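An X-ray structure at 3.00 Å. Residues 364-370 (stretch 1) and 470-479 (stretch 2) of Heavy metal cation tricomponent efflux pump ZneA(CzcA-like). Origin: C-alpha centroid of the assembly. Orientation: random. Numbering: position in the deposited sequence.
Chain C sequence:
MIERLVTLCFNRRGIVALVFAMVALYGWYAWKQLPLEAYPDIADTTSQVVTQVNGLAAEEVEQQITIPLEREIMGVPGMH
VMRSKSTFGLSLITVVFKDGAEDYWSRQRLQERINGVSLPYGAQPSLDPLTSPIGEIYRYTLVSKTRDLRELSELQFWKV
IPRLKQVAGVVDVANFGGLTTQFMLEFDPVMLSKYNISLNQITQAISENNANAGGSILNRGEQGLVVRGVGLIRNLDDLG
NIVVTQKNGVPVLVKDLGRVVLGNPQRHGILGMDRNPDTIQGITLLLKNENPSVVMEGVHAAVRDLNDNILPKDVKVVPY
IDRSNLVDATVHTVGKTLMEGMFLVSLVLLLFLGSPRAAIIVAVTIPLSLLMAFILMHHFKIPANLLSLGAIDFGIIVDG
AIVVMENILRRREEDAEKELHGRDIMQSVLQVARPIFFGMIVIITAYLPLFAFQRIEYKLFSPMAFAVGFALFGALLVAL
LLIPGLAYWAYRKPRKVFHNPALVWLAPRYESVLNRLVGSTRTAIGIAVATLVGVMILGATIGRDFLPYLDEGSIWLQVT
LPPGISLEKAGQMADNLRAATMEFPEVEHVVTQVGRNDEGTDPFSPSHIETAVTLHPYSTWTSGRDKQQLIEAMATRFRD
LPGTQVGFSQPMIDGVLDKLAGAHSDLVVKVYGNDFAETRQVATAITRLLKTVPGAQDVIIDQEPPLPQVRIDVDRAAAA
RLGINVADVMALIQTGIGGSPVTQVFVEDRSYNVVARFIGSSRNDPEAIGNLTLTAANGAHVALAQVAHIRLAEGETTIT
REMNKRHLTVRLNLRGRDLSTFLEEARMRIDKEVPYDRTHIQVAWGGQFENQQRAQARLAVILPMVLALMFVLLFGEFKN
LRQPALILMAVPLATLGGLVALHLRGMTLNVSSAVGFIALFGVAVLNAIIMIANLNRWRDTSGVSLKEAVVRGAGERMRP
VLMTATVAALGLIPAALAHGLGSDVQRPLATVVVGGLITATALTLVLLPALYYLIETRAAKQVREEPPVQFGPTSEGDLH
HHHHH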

# COMPACT_ATOMS: atom_id res chain seq x y z
N VAL C 364 32.26 10.44 31.76
CA VAL C 364 31.48 9.26 31.40
C VAL C 364 30.00 9.55 31.19
O VAL C 364 29.18 8.64 31.16
CB VAL C 364 31.61 8.14 32.44
CG1 VAL C 364 33.03 7.61 32.47
CG2 VAL C 364 31.18 8.64 33.80
N THR C 365 29.65 10.83 31.06
CA THR C 365 28.31 11.21 30.66
C THR C 365 28.21 11.11 29.14
O THR C 365 27.19 10.69 28.59
CB THR C 365 27.98 12.65 31.11
OG1 THR C 365 28.02 12.72 32.54
CG2 THR C 365 26.60 13.05 30.62
N ILE C 366 29.29 11.49 28.46
CA ILE C 366 29.37 11.44 27.00
C ILE C 366 29.10 10.04 26.42
O ILE C 366 28.24 9.90 25.55
CB ILE C 366 30.72 12.00 26.48
CG1 ILE C 366 30.88 13.46 26.88
CG2 ILE C 366 30.81 11.84 24.96
CD1 ILE C 366 32.26 14.02 26.63
N PRO C 367 29.82 9.00 26.89
CA PRO C 367 29.51 7.69 26.32
C PRO C 367 28.16 7.16 26.80
O PRO C 367 27.50 6.42 26.07
CB PRO C 367 30.64 6.80 26.86
CG PRO C 367 31.05 7.45 28.13
CD PRO C 367 30.92 8.92 27.88
N LEU C 368 27.77 7.54 28.01
CA LEU C 368 26.49 7.11 28.56
C LEU C 368 25.33 7.66 27.73
O LEU C 368 24.45 6.91 27.31
CB LEU C 368 26.35 7.55 30.02
CG LEU C 368 26.59 6.48 31.09
CD1 LEU C 368 27.88 5.71 30.83
CD2 LEU C 368 26.62 7.12 32.47
N SER C 369 25.35 8.97 27.50
CA SER C 369 24.30 9.61 26.72
C SER C 369 24.24 9.08 25.29
O SER C 369 23.17 8.86 24.74
CB SER C 369 24.50 11.13 26.71
OG SER C 369 24.45 11.65 28.03
N LEU C 370 25.41 8.88 24.70
CA LEU C 370 25.51 8.35 23.34
C LEU C 370 24.82 6.99 23.23
O LEU C 370 24.02 6.76 22.32
CB LEU C 370 26.97 8.26 22.90
CG LEU C 370 27.54 9.47 22.15
CD1 LEU C 370 27.06 10.79 22.75
CD2 LEU C 370 29.07 9.41 22.13
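Stretch 2 470-479: FALFGALLVA

Helices pack closely where small residues line the face between them, and residues 470-479 of the efflux pump ZneA illustrate the principle against residues 364-370. The segment is helical throughout, its turns held by backbone bonds such as Gly 474 N to Phe 470 O at 2.9 Å. It crosses the helix of residues 365-370 with N-to-C directions 126° apart, nearer antiparallel than parallel, and the axes approach to 8.6 Å.

Phe 470 opens the segment without contact, the end of its side chain leading away. Ala 471 follows at the tightest point of the backbones, its CA 4.9 Å from the CA of Ser 369. The carbonyl atom Ala 471 O lies 3.6 Å from Ser 369 CB, and the two CB atoms, Ala 471 CB and Ser 369 CB, are 4.2 Å apart. Leu 472 and Phe 473 then point away, which leaves the next turn to small residues. Gly 474 has no side chain, and its C atom comes within 3.8 Å of Ser 369 OG. Ala 475 continues this surface: its N is 3.6 Å from the same Ser 369 OG, while its CA lies 4.3 Å from Thr 365 CG2.

The serine hydroxyl is nevertheless satisfied within its own helix, donating from Ser 369 OG to Thr 365 O at 3.0 Å, and no hydrogen bond joins the two stretches.

Leu 476 points away and Leu 477 is out of reach, so the contact resumes at Val 478, whose CA-to-CB bond points toward the partner and whose side chain takes the t rotamer. Val 478 CG1 packs 3.6 Å from Thr 365 OG1, and Val 478 CG2 meets Leu 368 CD2 at 4.4 Å, an apolar contact. Ala 479 closes the segment beyond contact range. The crossing therefore rests on van der Waals packing, burying 273 Å² in all.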

# COMPACT_ATOMS: atom_id res chain seq x y z
N PHE C 470 17.77 13.41 22.13
CA PHE C 470 17.81 12.24 22.99
C PHE C 470 19.00 12.28 23.94
O PHE C 470 18.85 12.09 25.14
CB PHE C 470 17.87 10.96 22.15
CG PHE C 470 16.79 10.87 21.11
CD1 PHE C 470 15.53 11.39 21.36
CD2 PHE C 470 17.04 10.27 19.89
CE1 PHE C 470 14.54 11.31 20.40
CE2 PHE C 470 16.06 10.18 18.93
CZ PHE C 470 14.81 10.70 19.18
N ALA C 471 20.19 12.54 23.38
CA ALA C 471 21.40 12.59 24.18
C ALA C 471 21.36 13.71 25.20
O ALA C 471 21.98 13.63 26.25
CB ALA C 471 22.62 12.74 23.29
N LEU C 472 20.61 14.77 24.88
CA LEU C 472 20.49 15.91 25.77
C LEU C 472 19.62 15.52 26.95
O LEU C 472 19.96 15.78 28.11
CB LEU C 472 19.86 17.10 25.04
CG LEU C 472 20.33 18.50 25.44
CD1 LEU C 472 19.89 18.84 26.85
CD2 LEU C 472 21.84 18.61 25.30
N PHE C 473 18.49 14.88 26.66
CA PHE C 473 17.62 14.39 27.71
C PHE C 473 18.34 13.35 28.56
O PHE C 473 18.07 13.21 29.75
CB PHE C 473 16.34 13.80 27.13
CG PHE C 473 15.36 13.33 28.17
CD1 PHE C 473 14.67 14.24 28.94
CD2 PHE C 473 15.15 11.98 28.37
CE1 PHE C 473 13.77 13.81 29.91
CE2 PHE C 473 14.26 11.54 29.34
CZ PHE C 473 13.57 12.46 30.10
N GLY C 474 19.27 12.63 27.94
CA GLY C 474 20.09 11.67 28.65
C GLY C 474 21.08 12.36 29.57
O GLY C 474 21.36 11.88 30.66
N ALA C 475 21.61 13.49 29.11
CA ALA C 475 22.54 14.28 29.91
C ALA C 475 21.81 14.82 31.13
O ALA C 475 22.37 14.87 32.23
CB ALA C 475 23.11 15.42 29.08
N LEU C 476 20.57 15.24 30.92
CA LEU C 476 19.70 15.66 32.00
C LEU C 476 19.49 14.51 32.99
O LEU C 476 19.69 14.67 34.19
CB LEU C 476 18.35 16.12 31.45
CG LEU C 476 17.25 16.37 32.48
CD1 LEU C 476 17.64 17.51 33.41
CD2 LEU C 476 15.93 16.65 31.79
N LEU C 477 19.10 13.36 32.46
CA LEU C 477 18.79 12.19 33.27
C LEU C 477 20.03 11.59 33.95
O LEU C 477 19.92 10.73 34.81
CB LEU C 477 18.11 11.13 32.40
CG LEU C 477 17.35 9.99 33.10
CD1 LEU C 477 16.10 10.52 33.78
CD2 LEU C 477 17.01 8.89 32.11
N VAL C 478 21.22 12.06 33.56
CA VAL C 478 22.46 11.57 34.15
C VAL C 478 22.99 12.53 35.20
O VAL C 478 23.35 12.11 36.30
CB VAL C 478 23.55 11.34 33.07
CG1 VAL C 478 24.94 11.37 33.69
CG2 VAL C 478 23.31 10.04 32.34
N ALA C 479 23.03 13.81 34.86
CA ALA C 479 23.62 14.84 35.71
C ALA C 479 22.91 14.99 37.05
O ALA C 479 23.53 15.34 38.05
CB ALA C 479 23.64 16.17 34.97